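Local coordinates for tailspike protein (Acinetobacter phage vB_ApiP_P1, PDB 6E1R) that probably binds and hydrolyses the capsular polysaccharide of Acinetobacter baumannii as a trimeric phage tailspike, at residues T314-K319 with C343-G348; K108-V113 with R130-G135. One frame throughout, in Å; residues are numbered along the deposited sequence.

Contact 1 of 2, residues T314-K319 with C343-G348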
# COMPACT_ATOMS: atom_id res chain seq x y z
N THR A 314 19.88 -13.23 -13.51
CA THR A 314 20.25 -12.30 -12.44
C THR A 314 20.29 -13.05 -11.12
O THR A 314 19.28 -13.67 -10.74
CB THR A 314 19.27 -11.15 -12.36
OG1 THR A 314 19.19 -10.50 -13.64
CG2 THR A 314 19.72 -10.14 -11.33
N PRO A 315 21.41 -13.02 -10.39
CA PRO A 315 21.48 -13.80 -9.14
C PRO A 315 20.46 -13.38 -8.10
O PRO A 315 19.74 -14.24 -7.56
CB PRO A 315 22.92 -13.55 -8.67
CG PRO A 315 23.67 -13.25 -9.91
CD PRO A 315 22.72 -12.48 -10.78
N TYR A 316 20.37 -12.09 -7.79
CA TYR A 316 19.51 -11.62 -6.72
C TYR A 316 18.51 -10.61 -7.25
O TYR A 316 18.74 -9.96 -8.27
CB TYR A 316 20.33 -11.00 -5.58
CG TYR A 316 21.51 -11.84 -5.14
CD1 TYR A 316 21.32 -13.06 -4.50
CD2 TYR A 316 22.81 -11.41 -5.35
CE1 TYR A 316 22.39 -13.83 -4.09
CE2 TYR A 316 23.89 -12.17 -4.95
CZ TYR A 316 23.68 -13.38 -4.32
OH TYR A 316 24.75 -14.14 -3.92
N VAL A 317 17.39 -10.48 -6.54
CA VAL A 317 16.43 -9.43 -6.86
C VAL A 317 16.84 -8.12 -6.21
O VAL A 317 16.87 -7.07 -6.86
CB VAL A 317 15.01 -9.85 -6.44
CG1 VAL A 317 14.04 -8.69 -6.59
CG2 VAL A 317 14.54 -11.04 -7.27
N ILE A 318 17.15 -8.16 -4.92
CA ILE A 318 17.62 -6.99 -4.20
C ILE A 318 18.79 -7.41 -3.31
O ILE A 318 18.76 -8.48 -2.69
CB ILE A 318 16.49 -6.33 -3.38
CG1 ILE A 318 16.99 -5.06 -2.68
CG2 ILE A 318 15.90 -7.32 -2.37
CD1 ILE A 318 15.88 -4.19 -2.15
N LYS A 319 19.82 -6.57 -3.26
CA LYS A 319 21.03 -6.84 -2.49
C LYS A 319 21.40 -5.58 -1.72
O LYS A 319 21.78 -4.57 -2.32
CB LYS A 319 22.18 -7.28 -3.39
CG LYS A 319 23.48 -7.55 -2.65
CD LYS A 319 24.57 -8.02 -3.60
CE LYS A 319 25.86 -8.31 -2.85
NZ LYS A 319 26.90 -8.88 -3.75
N CYS A 343 14.68 -14.46 -10.04
CA CYS A 343 16.14 -14.43 -10.01
C CYS A 343 16.65 -15.86 -10.08
O CYS A 343 15.87 -16.80 -10.30
CB CYS A 343 16.65 -13.69 -8.77
SG CYS A 343 15.99 -14.35 -7.23
N SER A 344 17.95 -16.04 -9.86
CA SER A 344 18.59 -17.34 -10.02
C SER A 344 19.22 -17.89 -8.75
O SER A 344 19.43 -19.11 -8.67
CB SER A 344 19.66 -17.28 -11.12
OG SER A 344 20.69 -16.37 -10.78
N VAL A 345 19.53 -17.05 -7.76
CA VAL A 345 20.16 -17.54 -6.53
C VAL A 345 19.24 -17.32 -5.33
O VAL A 345 18.86 -18.27 -4.65
CB VAL A 345 21.53 -16.87 -6.31
CG1 VAL A 345 22.19 -17.43 -5.06
CG2 VAL A 345 22.42 -17.06 -7.52
N ALA A 346 18.88 -16.06 -5.08
CA ALA A 346 18.01 -15.73 -3.96
C ALA A 346 17.38 -14.38 -4.21
O ALA A 346 18.03 -13.47 -4.74
CB ALA A 346 18.79 -15.72 -2.63
N ILE A 347 16.10 -14.24 -3.84
CA ILE A 347 15.40 -12.97 -4.04
C ILE A 347 16.06 -11.87 -3.22
O ILE A 347 16.45 -10.82 -3.74
CB ILE A 347 13.91 -13.11 -3.70
CG1 ILE A 347 13.24 -14.11 -4.64
CG2 ILE A 347 13.22 -11.76 -3.76
CD1 ILE A 347 11.79 -14.39 -4.30
N GLY A 348 16.21 -12.10 -1.92
CA GLY A 348 16.87 -11.13 -1.06
C GLY A 348 18.25 -11.58 -0.63
O GLY A 348 18.40 -12.65 -0.03
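Pro315 and Val345 meet where two neighbouring chain turns run side by side, Pro315 CB lying 3.7 Å from Val345 CG2. That branch stands anti to the carbonyl carbon of Val345 and faces the proline, while CG1, anti to the backbone N (chi1 -178°), reaches CE1 of Tyr316 at 3.7 Å. One face of the tyrosine ring is covered, toward its rim, by CB of Pro315, and the ring edge near CD1 has Ala346 O in its plane, at 3.3 Å from CD1. Farther along, Val317 CG2 packs on Cys343 SG at 3.6 Å, and Val317 CB meets Ile347 CG2; the sulfur is brought there by a chi1 of 54°, which sets it between the backbone N and the carbonyl carbon of Cys343. Val317 also rests on Pro342, and Ile318 and Ile347 reach Phe334 of strand 331-338, consistent with the interior of the parallel beta-helix known from phage tailspikes, whose successive coils these segments belong to.

Two carbonyls take paired donors. Pro315 O receives Val345 N at 2.8 Å, in the carbonyl plane on a lone pair, and Ala346 N from a tilted position. Ile347 O receives Ile318 N almost straight on, at 3.0 Å, and Val317 N from a tilted direction. Both segments turn a corner, at Val317 and at Ile347-Gly348, where Ile347 O accepts two successive amides; Pro315 O does the same just before it. Backbone amides thus supply most of the polar bonding, while Val317, Cys343 and Ile347 pack their apolar side chains together through van der Waals contact.

Contact 2 of 2, residues K108-V113 with R130-G135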
# COMPACT_ATOMS: atom_id res chain seq x y z
N LYS A 108 9.18 32.21 -15.70
CA LYS A 108 8.27 31.48 -14.82
C LYS A 108 7.08 30.92 -15.62
O LYS A 108 5.92 31.17 -15.30
CB LYS A 108 7.78 32.36 -13.67
CG LYS A 108 8.86 32.81 -12.70
CD LYS A 108 8.24 33.60 -11.55
CE LYS A 108 9.28 34.42 -10.80
NZ LYS A 108 10.59 33.72 -10.69
N ARG A 109 7.39 30.16 -16.66
CA ARG A 109 6.36 29.56 -17.49
C ARG A 109 6.88 28.25 -18.06
O ARG A 109 8.08 28.03 -18.17
CB ARG A 109 5.92 30.50 -18.61
CG ARG A 109 7.00 30.84 -19.62
CD ARG A 109 6.53 31.91 -20.59
NE ARG A 109 5.32 31.51 -21.30
CZ ARG A 109 4.52 32.36 -21.95
NH1 ARG A 109 4.81 33.65 -21.98
NH2 ARG A 109 3.43 31.91 -22.56
N LYS A 110 5.94 27.37 -18.41
CA LYS A 110 6.30 26.04 -18.87
C LYS A 110 6.94 26.09 -20.25
O LYS A 110 6.69 26.99 -21.05
CB LYS A 110 5.08 25.12 -18.89
CG LYS A 110 4.08 25.40 -19.99
CD LYS A 110 2.93 24.40 -19.93
CE LYS A 110 2.02 24.51 -21.14
NZ LYS A 110 0.97 23.46 -21.11
N LEU A 111 7.79 25.10 -20.52
CA LEU A 111 8.46 24.94 -21.80
C LEU A 111 7.90 23.71 -22.51
O LEU A 111 7.65 22.68 -21.87
CB LEU A 111 9.97 24.81 -21.62
CG LEU A 111 10.80 24.60 -22.89
CD1 LEU A 111 10.66 25.78 -23.83
CD2 LEU A 111 12.25 24.34 -22.53
N VAL A 112 7.70 23.83 -23.81
CA VAL A 112 7.11 22.76 -24.62
C VAL A 112 8.08 22.41 -25.74
O VAL A 112 8.54 23.30 -26.47
CB VAL A 112 5.75 23.17 -25.19
CG1 VAL A 112 5.24 22.11 -26.17
CG2 VAL A 112 4.74 23.39 -24.07
N VAL A 113 8.39 21.13 -25.87
CA VAL A 113 9.24 20.62 -26.94
C VAL A 113 8.31 20.13 -28.04
O VAL A 113 7.60 19.14 -27.88
CB VAL A 113 10.17 19.51 -26.45
CG1 VAL A 113 11.20 19.17 -27.51
CG2 VAL A 113 10.85 19.91 -25.15
N ARG A 130 9.77 23.56 -15.79
CA ARG A 130 8.67 22.69 -16.19
C ARG A 130 8.72 22.56 -17.70
O ARG A 130 8.44 23.52 -18.43
CB ARG A 130 7.33 23.24 -15.71
CG ARG A 130 6.13 22.47 -16.23
CD ARG A 130 4.84 23.13 -15.78
NE ARG A 130 3.67 22.58 -16.47
CZ ARG A 130 2.46 23.12 -16.44
NH1 ARG A 130 2.25 24.23 -15.74
NH2 ARG A 130 1.46 22.55 -17.09
N ILE A 131 9.07 21.37 -18.18
CA ILE A 131 9.24 21.11 -19.61
C ILE A 131 8.40 19.89 -19.97
O ILE A 131 8.43 18.87 -19.27
CB ILE A 131 10.72 20.89 -19.98
CG1 ILE A 131 10.87 20.49 -21.44
CG2 ILE A 131 11.37 19.87 -19.05
CD1 ILE A 131 12.31 20.36 -21.88
N GLU A 132 7.62 20.01 -21.05
CA GLU A 132 6.70 18.97 -21.47
C GLU A 132 6.87 18.69 -22.96
O GLU A 132 7.49 19.46 -23.69
CB GLU A 132 5.24 19.37 -21.17
CG GLU A 132 4.98 19.70 -19.71
CD GLU A 132 3.55 20.14 -19.46
OE1 GLU A 132 2.96 20.78 -20.35
OE2 GLU A 132 3.02 19.87 -18.36
N GLY A 133 6.32 17.56 -23.39
CA GLY A 133 6.36 17.18 -24.79
C GLY A 133 4.98 16.84 -25.31
O GLY A 133 4.14 16.30 -24.59
N ASP A 134 4.75 17.17 -26.58
CA ASP A 134 3.46 16.96 -27.22
C ASP A 134 3.47 15.79 -28.20
O ASP A 134 2.62 15.72 -29.09
CB ASP A 134 3.00 18.23 -27.93
CG ASP A 134 4.05 18.79 -28.88
OD1 ASP A 134 5.04 18.08 -29.17
OD2 ASP A 134 3.88 19.93 -29.35
N GLY A 135 4.42 14.87 -28.06
CA GLY A 135 4.53 13.75 -28.98
C GLY A 135 3.46 12.70 -28.81
O GLY A 135 2.41 12.96 -28.21
O HOH W 1 9.66 26.82 -16.15
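Leu111-Val113 and Arg130-Gly133 pair as parallel strands near the N-terminal end of the elongated body, beside a subunit interface, with Leu111, Val113 and Ile131 on one face, and Val112 and Glu132 on the other, where a salt-bridge network with Lys110 and Arg130 forms. Leu111 N donates to Arg130 O at 2.7 Å, Glu132 N to Leu111 O, and Val113 N to Glu132 O at 2.9 Å. On the inner face, Ile131 CD1 touches Val113 CG2 at 3.6 Å and Leu111 CD2 at 4.0 Å; Leu111 and Ile131 lie side by side, and Leu111 also packs on Ala100 and Ala104 of helix 94-106. This is the coil-to-coil stacking of a parallel beta-helix, the strands 79-80 and 164-167 continuing the sheet on either side.

In the charged network, Lys110 crosses Arg130 obliquely. Lys110 CG sits between the backbone N and the carbonyl carbon (chi1 72°), and the chain beyond it is extended, passing CD over one guanidinium face, 3.6 Å above its plane and toward the rim. Glu132 OE2 lies in that plane at the guanidinium edge, weakly bonded to NE and NH2, while OE1 makes a weak salt bridge with Lys110 NZ at 3.4 Å. Glu132 would thus offset the like charges of Lys110 and Arg130. Its stronger partner is Lys168 of the second subunit, and Arg130 NH1 bonds to Gly133 O of that subunit.

How the contacts relate
Both contacts join successive coils of the same beta-helix and are largely buried, but they lie about 40 Å apart between centres and share no strand. Contact 2 comes earlier in the chain, far from the chain centre, and pairs regular strands; contact 1 lies nearer the centre and bonds segments that bend around corners. Their backbone bonding differs accordingly: one donor to each carbonyl across 108-113 and 130-135, but two carbonyls that each take two donors in 314-319 and 343-348. Side chains of contact 1 meet mainly through apolar contacts and are touched by no other subunit of the assembly, whereas contact 2 adds a salt-bridge network that reaches a neighbouring subunit.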